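Local coordinates for protein B-agarase (Saccharophagus degradans, PDB 4BQ2) that probably hydrolyses agarose from the chain ends, acting as a family 50 exo-beta-agarase, at residues Lys526-Lys531 / Ser572-Ala577; Asn540-Lys545 / Asp565-Asp570. All blocks are in the same frame, centred on the assembly; numbering follows the deposited sequence.

Contact 1 of 2, residues Lys526-Lys531 / Ser572-Ala577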
ATOM      1  N   LYS A 526     -18.918  21.145  22.714  1.00 26.28           N
ATOM      2  CA  LYS A 526     -18.567  22.566  22.942  1.00 27.38           C
ATOM      3  C   LYS A 526     -18.695  23.419  21.682  1.00 28.18           C
ATOM      4  O   LYS A 526     -19.211  24.555  21.718  1.00 27.21           O
ATOM      5  CB  LYS A 526     -17.138  22.724  23.488  1.00 31.16           C
ATOM      6  CG  LYS A 526     -16.882  22.192  24.889  1.00 36.40           C
ATOM      7  CD  LYS A 526     -15.528  22.693  25.408  1.00 44.63           C
ATOM      8  CE  LYS A 526     -15.014  21.869  26.584  1.00 48.18           C
ATOM      9  NZ  LYS A 526     -14.600  20.486  26.195  1.00 54.37           N
ATOM     10  N   LEU A 527     -18.186  22.895  20.572  1.00 26.47           N
ATOM     11  CA  LEU A 527     -18.233  23.616  19.317  1.00 26.51           C
ATOM     12  C   LEU A 527     -19.655  23.836  18.848  1.00 25.52           C
ATOM     13  O   LEU A 527     -19.962  24.885  18.299  1.00 25.66           O
ATOM     14  CB  LEU A 527     -17.434  22.890  18.230  1.00 27.84           C
ATOM     15  CG  LEU A 527     -15.905  22.931  18.400  1.00 27.52           C
ATOM     16  CD1 LEU A 527     -15.278  21.876  17.497  1.00 26.18           C
ATOM     17  CD2 LEU A 527     -15.319  24.316  18.115  1.00 27.74           C
ATOM     18  N   LEU A 528     -20.503  22.831  19.025  1.00 25.85           N
ATOM     19  CA  LEU A 528     -21.903  22.924  18.570  1.00 26.81           C
ATOM     20  C   LEU A 528     -22.731  23.823  19.493  1.00 27.79           C
ATOM     21  O   LEU A 528     -23.641  24.539  19.035  1.00 27.75           O
ATOM     22  CB  LEU A 528     -22.536  21.542  18.466  1.00 26.17           C
ATOM     23  CG  LEU A 528     -22.052  20.647  17.321  1.00 25.24           C
ATOM     24  CD1 LEU A 528     -22.424  19.227  17.675  1.00 26.46           C
ATOM     25  CD2 LEU A 528     -22.684  21.047  15.996  1.00 25.29           C
ATOM     26  N   LYS A 529     -22.409  23.795  20.785  1.00 27.33           N
ATOM     27  CA  LYS A 529     -22.991  24.778  21.702  1.00 28.45           C
ATOM     28  C   LYS A 529     -22.628  26.209  21.347  1.00 29.11           C
ATOM     29  O   LYS A 529     -23.486  27.090  21.416  1.00 26.62           O
ATOM     30  CB  LYS A 529     -22.654  24.465  23.152  1.00 28.84           C
ATOM     31  CG  LYS A 529     -23.497  23.314  23.680  1.00 30.15           C
ATOM     32  CD  LYS A 529     -22.894  22.739  24.932  1.00 29.82           C
ATOM     33  CE  LYS A 529     -23.570  21.423  25.259  1.00 30.60           C
ATOM     34  NZ  LYS A 529     -22.975  20.822  26.478  1.00 30.41           N
ATOM     35  N   ALA A 530     -21.371  26.441  20.964  1.00 27.45           N
ATOM     36  CA  ALA A 530     -20.960  27.781  20.596  1.00 27.61           C
ATOM     37  C   ALA A 530     -21.637  28.188  19.286  1.00 28.13           C
ATOM     38  O   ALA A 530     -21.991  29.349  19.131  1.00 28.05           O
ATOM     39  CB  ALA A 530     -19.443  27.906  20.493  1.00 26.09           C
ATOM     40  N   LYS A 531     -21.845  27.235  18.373  1.00 27.72           N
ATOM     41  CA  LYS A 531     -22.442  27.542  17.066  1.00 28.80           C
ATOM     42  C   LYS A 531     -23.932  27.896  17.205  1.00 29.18           C
ATOM     43  O   LYS A 531     -24.364  28.928  16.710  1.00 29.79           O
ATOM     44  CB  LYS A 531     -22.252  26.370  16.081  1.00 29.23           C
ATOM     45  CG  LYS A 531     -22.921  26.561  14.730  1.00 32.64           C
ATOM     46  CD  LYS A 531     -22.405  25.600  13.670  1.00 31.54           C
ATOM     47  CE  LYS A 531     -23.147  25.788  12.348  1.00 32.80           C
ATOM     48  NZ  LYS A 531     -22.828  24.756  11.308  1.00 30.97           N
ATOM     49  N   SER A 572     -18.308  18.740   8.824  1.00 19.19           N
ATOM     50  CA  SER A 572     -17.085  19.382   8.311  1.00 19.59           C
ATOM     51  C   SER A 572     -16.340  20.117   9.440  1.00 20.98           C
ATOM     52  O   SER A 572     -15.135  19.938   9.614  1.00 18.41           O
ATOM     53  CB  SER A 572     -17.383  20.343   7.166  1.00 19.72           C
ATOM     54  OG  SER A 572     -16.162  20.852   6.625  1.00 22.63           O
ATOM     55  N   MET A 573     -17.074  20.915  10.215  1.00 20.42           N
ATOM     56  CA  MET A 573     -16.510  21.654  11.332  1.00 21.73           C
ATOM     57  C   MET A 573     -15.872  20.711  12.386  1.00 21.53           C
ATOM     58  O   MET A 573     -14.769  20.989  12.901  1.00 21.36           O
ATOM     59  CB  MET A 573     -17.601  22.538  11.985  1.00 23.71           C
ATOM     60  CG  MET A 573     -17.223  23.074  13.361  1.00 28.05           C
ATOM     61  SD  MET A 573     -18.492  24.144  14.066  1.00 34.69           S
ATOM     62  CE  MET A 573     -19.522  22.899  14.838  1.00 28.47           C
ATOM     63  N   LEU A 574     -16.576  19.631  12.709  1.00 20.76           N
ATOM     64  CA  LEU A 574     -16.120  18.655  13.715  1.00 20.41           C
ATOM     65  C   LEU A 574     -14.888  17.861  13.235  1.00 21.65           C
ATOM     66  O   LEU A 574     -13.952  17.590  14.021  1.00 19.29           O
ATOM     67  CB  LEU A 574     -17.245  17.686  14.091  1.00 21.33           C
ATOM     68  CG  LEU A 574     -18.511  18.351  14.661  1.00 22.03           C
ATOM     69  CD1 LEU A 574     -19.550  17.314  15.030  1.00 21.12           C
ATOM     70  CD2 LEU A 574     -18.200  19.270  15.825  1.00 22.17           C
ATOM     71  N   LEU A 575     -14.904  17.478  11.957  1.00 20.05           N
ATOM     72  CA  LEU A 575     -13.746  16.792  11.362  1.00 19.12           C
ATOM     73  C   LEU A 575     -12.518  17.707  11.378  1.00 19.80           C
ATOM     74  O   LEU A 575     -11.425  17.256  11.710  1.00 19.78           O
ATOM     75  CB  LEU A 575     -14.030  16.266   9.933  1.00 18.27           C
ATOM     76  CG  LEU A 575     -12.962  15.308   9.340  1.00 17.28           C
ATOM     77  CD1 LEU A 575     -12.637  14.156  10.306  1.00 16.73           C
ATOM     78  CD2 LEU A 575     -13.354  14.765   7.981  1.00 16.57           C
ATOM     79  N   SER A 576     -12.704  18.983  11.024  1.00 19.34           N
ATOM     80  CA  SER A 576     -11.626  19.934  11.036  1.00 19.11           C
ATOM     81  C   SER A 576     -11.053  20.040  12.409  1.00 19.86           C
ATOM     82  O   SER A 576      -9.839  20.008  12.567  1.00 20.36           O
ATOM     83  CB  SER A 576     -12.063  21.321  10.538  1.00 18.58           C
ATOM     84  OG  SER A 576     -12.208  21.317   9.127  1.00 21.29           O
ATOM     85  N   ALA A 577     -11.916  20.154  13.417  1.00 19.16           N
ATOM     86  CA  ALA A 577     -11.431  20.335  14.773  1.00 18.68           C
ATOM     87  C   ALA A 577     -10.673  19.105  15.286  1.00 19.49           C
ATOM     88  O   ALA A 577      -9.619  19.237  15.944  1.00 18.87           O
ATOM     89  CB  ALA A 577     -12.576  20.722  15.703  1.00 18.25           C
TER

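Contact 2 of 2, residues Asn540-Lys545 / Asp565-Asp570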
ATOM      1  N   ASN A 540     -33.702  22.414  15.034  1.00 32.02           N
ATOM      2  CA  ASN A 540     -34.199  22.830  13.734  1.00 35.53           C
ATOM      3  C   ASN A 540     -33.174  22.595  12.646  1.00 32.45           C
ATOM      4  O   ASN A 540     -33.540  22.318  11.525  1.00 30.11           O
ATOM      5  CB  ASN A 540     -34.642  24.293  13.738  1.00 42.34           C
ATOM      6  CG  ASN A 540     -36.090  24.466  14.179  1.00 48.96           C
ATOM      7  OD1 ASN A 540     -36.968  23.644  13.867  1.00 51.99           O
ATOM      8  ND2 ASN A 540     -36.349  25.549  14.897  1.00 53.86           N
ATOM      9  N   ALA A 541     -31.891  22.718  12.976  1.00 31.21           N
ATOM     10  CA  ALA A 541     -30.850  22.450  11.978  1.00 30.61           C
ATOM     11  C   ALA A 541     -30.800  20.958  11.613  1.00 31.99           C
ATOM     12  O   ALA A 541     -30.658  20.604  10.432  1.00 32.80           O
ATOM     13  CB  ALA A 541     -29.490  22.971  12.436  1.00 31.79           C
ATOM     14  N   TRP A 542     -30.991  20.098  12.605  1.00 27.95           N
ATOM     15  CA  TRP A 542     -30.852  18.660  12.396  1.00 31.06           C
ATOM     16  C   TRP A 542     -32.165  17.961  12.181  1.00 31.25           C
ATOM     17  O   TRP A 542     -32.192  16.747  11.950  1.00 30.86           O
ATOM     18  CB  TRP A 542     -30.117  18.016  13.575  1.00 28.53           C
ATOM     19  CG  TRP A 542     -28.651  18.393  13.650  1.00 28.07           C
ATOM     20  CD1 TRP A 542     -28.023  19.400  12.981  1.00 27.57           C
ATOM     21  CD2 TRP A 542     -27.655  17.778  14.482  1.00 27.54           C
ATOM     22  NE1 TRP A 542     -26.688  19.433  13.326  1.00 29.18           N
ATOM     23  CE2 TRP A 542     -26.441  18.442  14.242  1.00 29.14           C
ATOM     24  CE3 TRP A 542     -27.677  16.715  15.399  1.00 29.60           C
ATOM     25  CZ2 TRP A 542     -25.244  18.092  14.903  1.00 29.22           C
ATOM     26  CZ3 TRP A 542     -26.497  16.366  16.055  1.00 29.41           C
ATOM     27  CH2 TRP A 542     -25.295  17.052  15.798  1.00 28.93           C
ATOM     28  N   GLY A 543     -33.246  18.737  12.239  1.00 31.90           N
ATOM     29  CA  GLY A 543     -34.601  18.194  12.138  1.00 33.15           C
ATOM     30  C   GLY A 543     -34.939  17.280  13.308  1.00 31.86           C
ATOM     31  O   GLY A 543     -35.645  16.303  13.136  1.00 33.67           O
ATOM     32  N   LEU A 544     -34.436  17.592  14.501  1.00 31.37           N
ATOM     33  CA  LEU A 544     -34.641  16.723  15.671  1.00 29.10           C
ATOM     34  C   LEU A 544     -35.534  17.376  16.737  1.00 28.95           C
ATOM     35  O   LEU A 544     -35.943  18.527  16.591  1.00 29.47           O
ATOM     36  CB  LEU A 544     -33.283  16.345  16.292  1.00 28.94           C
ATOM     37  CG  LEU A 544     -32.278  15.461  15.544  1.00 28.13           C
ATOM     38  CD1 LEU A 544     -31.007  15.293  16.363  1.00 28.40           C
ATOM     39  CD2 LEU A 544     -32.866  14.098  15.218  1.00 26.30           C
ATOM     40  N   LYS A 545     -35.796  16.649  17.821  1.00 30.81           N
ATOM     41  CA  LYS A 545     -36.654  17.142  18.902  1.00 30.40           C
ATOM     42  C   LYS A 545     -36.046  16.827  20.257  1.00 30.86           C
ATOM     43  O   LYS A 545     -36.745  16.389  21.179  1.00 32.86           O
ATOM     44  CB  LYS A 545     -38.041  16.503  18.822  1.00 34.32           C
ATOM     45  CG  LYS A 545     -38.828  16.806  17.561  1.00 37.67           C
ATOM     46  CD  LYS A 545     -40.141  16.035  17.582  1.00 44.52           C
ATOM     47  CE  LYS A 545     -39.904  14.555  17.880  1.00 49.71           C
ATOM     48  NZ  LYS A 545     -40.935  13.967  18.788  1.00 52.81           N
ATOM     49  N   ASP A 565     -27.531  20.150   4.294  1.00 22.78           N
ATOM     50  CA  ASP A 565     -26.558  21.257   4.329  1.00 23.58           C
ATOM     51  C   ASP A 565     -26.035  21.522   5.725  1.00 24.22           C
ATOM     52  O   ASP A 565     -24.831  21.722   5.910  1.00 23.10           O
ATOM     53  CB  ASP A 565     -27.176  22.531   3.732  1.00 25.55           C
ATOM     54  CG  ASP A 565     -27.478  22.377   2.233  1.00 28.49           C
ATOM     55  OD1 ASP A 565     -26.783  21.565   1.586  1.00 26.94           O
ATOM     56  OD2 ASP A 565     -28.426  23.018   1.712  1.00 29.75           O
ATOM     57  N   THR A 566     -26.940  21.548   6.710  1.00 22.09           N
ATOM     58  CA  THR A 566     -26.531  21.866   8.081  1.00 22.94           C
ATOM     59  C   THR A 566     -25.703  20.718   8.660  1.00 22.71           C
ATOM     60  O   THR A 566     -24.632  20.970   9.224  1.00 21.66           O
ATOM     61  CB  THR A 566     -27.729  22.215   9.019  1.00 24.14           C
ATOM     62  OG1 THR A 566     -28.715  21.186   8.937  1.00 25.69           O
ATOM     63  CG2 THR A 566     -28.380  23.526   8.617  1.00 23.43           C
ATOM     64  N   LEU A 567     -26.183  19.472   8.516  1.00 21.48           N
ATOM     65  CA  LEU A 567     -25.422  18.313   8.971  1.00 22.27           C
ATOM     66  C   LEU A 567     -24.047  18.249   8.306  1.00 22.20           C
ATOM     67  O   LEU A 567     -23.035  18.102   8.990  1.00 22.90           O
ATOM     68  CB  LEU A 567     -26.195  16.990   8.757  1.00 24.65           C
ATOM     69  CG  LEU A 567     -27.281  16.679   9.788  1.00 26.78           C
ATOM     70  CD1 LEU A 567     -28.062  15.433   9.375  1.00 26.56           C
ATOM     71  CD2 LEU A 567     -26.687  16.524  11.195  1.00 26.12           C
ATOM     72  N   ARG A 568     -23.978  18.441   6.988  1.00 19.80           N
ATOM     73  CA  ARG A 568     -22.665  18.498   6.347  1.00 20.50           C
ATOM     74  C   ARG A 568     -21.729  19.588   6.939  1.00 20.90           C
ATOM     75  O   ARG A 568     -20.548  19.320   7.235  1.00 20.79           O
ATOM     76  CB  ARG A 568     -22.812  18.692   4.837  1.00 21.14           C
ATOM     77  CG  ARG A 568     -21.492  18.661   4.114  1.00 21.29           C
ATOM     78  CD  ARG A 568     -21.669  18.967   2.623  1.00 24.50           C
ATOM     79  NE  ARG A 568     -22.694  18.106   2.028  1.00 25.39           N
ATOM     80  CZ  ARG A 568     -22.473  16.880   1.557  1.00 27.74           C
ATOM     81  NH1 ARG A 568     -21.245  16.359   1.590  1.00 29.60           N
ATOM     82  NH2 ARG A 568     -23.485  16.170   1.057  1.00 25.84           N
ATOM     83  N   ALA A 569     -22.252  20.804   7.113  1.00 20.97           N
ATOM     84  CA  ALA A 569     -21.454  21.914   7.659  1.00 20.91           C
ATOM     85  C   ALA A 569     -20.923  21.557   9.041  1.00 19.62           C
ATOM     86  O   ALA A 569     -19.763  21.839   9.369  1.00 21.02           O
ATOM     87  CB  ALA A 569     -22.281  23.198   7.724  1.00 21.18           C
ATOM     88  N   ASP A 570     -21.769  20.925   9.839  1.00 20.13           N
ATOM     89  CA  ASP A 570     -21.418  20.491  11.179  1.00 21.37           C
ATOM     90  C   ASP A 570     -20.396  19.357  11.193  1.00 21.25           C
ATOM     91  O   ASP A 570     -19.440  19.375  12.008  1.00 20.16           O
ATOM     92  CB  ASP A 570     -22.675  20.118  11.986  1.00 23.31           C
ATOM     93  CG  ASP A 570     -23.518  21.350  12.356  1.00 24.87           C
ATOM     94  OD1 ASP A 570     -22.967  22.466  12.354  1.00 24.56           O
ATOM     95  OD2 ASP A 570     -24.720  21.199  12.655  1.00 26.19           O
TER

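Contact 1 of 2, residues Lys526-Lys531 / Ser572-Ala577
No ring, amide or carboxylate supplies a face or an edge where Leu-527, Leu-528 and Lys-531 meet Met-573, Leu-574 and Ala-577; the contact is aliphatic throughout. Met-573 carries much of it. Its CG is anti to the backbone N (chi1 165°) and the chain runs straight to SD, then bends at chi3, which turns the methyl CE in among three side chains. CE lies 3.8 Å from Leu-528 CD2, with the two side chains crossing at a slant, and 4.0 Å from Leu-527 CB. Lys-531, extended beyond CG, also runs obliquely across Met-573, its CD 4.1 Å from Met-573 CE, while its NZ is paired with Asp-570. The frame is a helix pair in the catalytic module, helix 519-532 against the long helix 565-593; the segment axes are 10.9 Å apart with 135° between their N-to-C directions, nearer antiparallel than parallel, a wide separation bridged by Met and Leu side chains. Leu-527 CD1 presses on Ala-577 CB at 3.4 Å, tighter than ordinary van der Waals contact. Leu-528 CD1 and Leu-574 CD1 meet more loosely, 4.3 Å apart, and both leucines also pack on Leu-511 of helix 505-511.

Contact 2 of 2, residues Asn540-Lys545 / Asp565-Asp570
Ala-541 meets Thr-566 with both its methyl and its carbonyl: CB lies 3.9 Å from Thr-566 CB, and the O accepts a hydrogen bond from Thr-566 OG1. With chi1 at 52°, OG1 sits between the threonine's own backbone N and carbonyl carbon, which places the hydroxyl by Ala-541 O. At 2.5 Å between OG1 and Ala-541 O this bond is very short, so its exact length is best read with caution; the hydroxyl approaches from above the carbonyl plane, 44° out of it. The same OG1 has a weak hydrogen bond with Thr-564 OG1. Next in sequence, Trp-542 presents one face to Leu-567 and its N-H edge to Asp-570. Leu-567 puts CD2 over that face, 3.4 Å from the centroid of the five-membered ring and almost exactly on its normal, a CH-pi contact. At the ring edge NE1 donates to Asp-570 OD2 over 2.7 Å. That bond is nearly straight (169°), lies close to the indole plane and uses the anti lone pair of OD2. The arrangement joins the C-terminal part of helix 535-542 to the first turns of helix 565-593, within a small helical cluster of the catalytic module. Asp-570 is buried, but OD2 is also hydrogen-bonded to Tyr-532 OH and OD1 pairs with Lys-531, which would probably stabilise its negative charge. Gly-543, at positive phi, is the first residue to leave helical backbone angles. Leu-544 then brings CD1 to the edge of the Trp-542 ring, in its plane.

Following the chain, helix 519-532 comes first and supplies one side of contact 1; helix 535-542 comes next and supplies one side of contact 2. After the short helix 549-552 and a loop the chain returns as helix 565-593, which serves both. Its opening turns close contact 2, and only then does 572-577 close contact 1, so the shorter loop is nested inside the longer. The two touch directly: Lys-531 NZ forms a salt bridge with Asp-570 OD1 at 2.5 Å, and Leu-528 CD2 packs on both Asp-570 and the Trp-542 ring. Helix 565-593 packs against both consecutive helices.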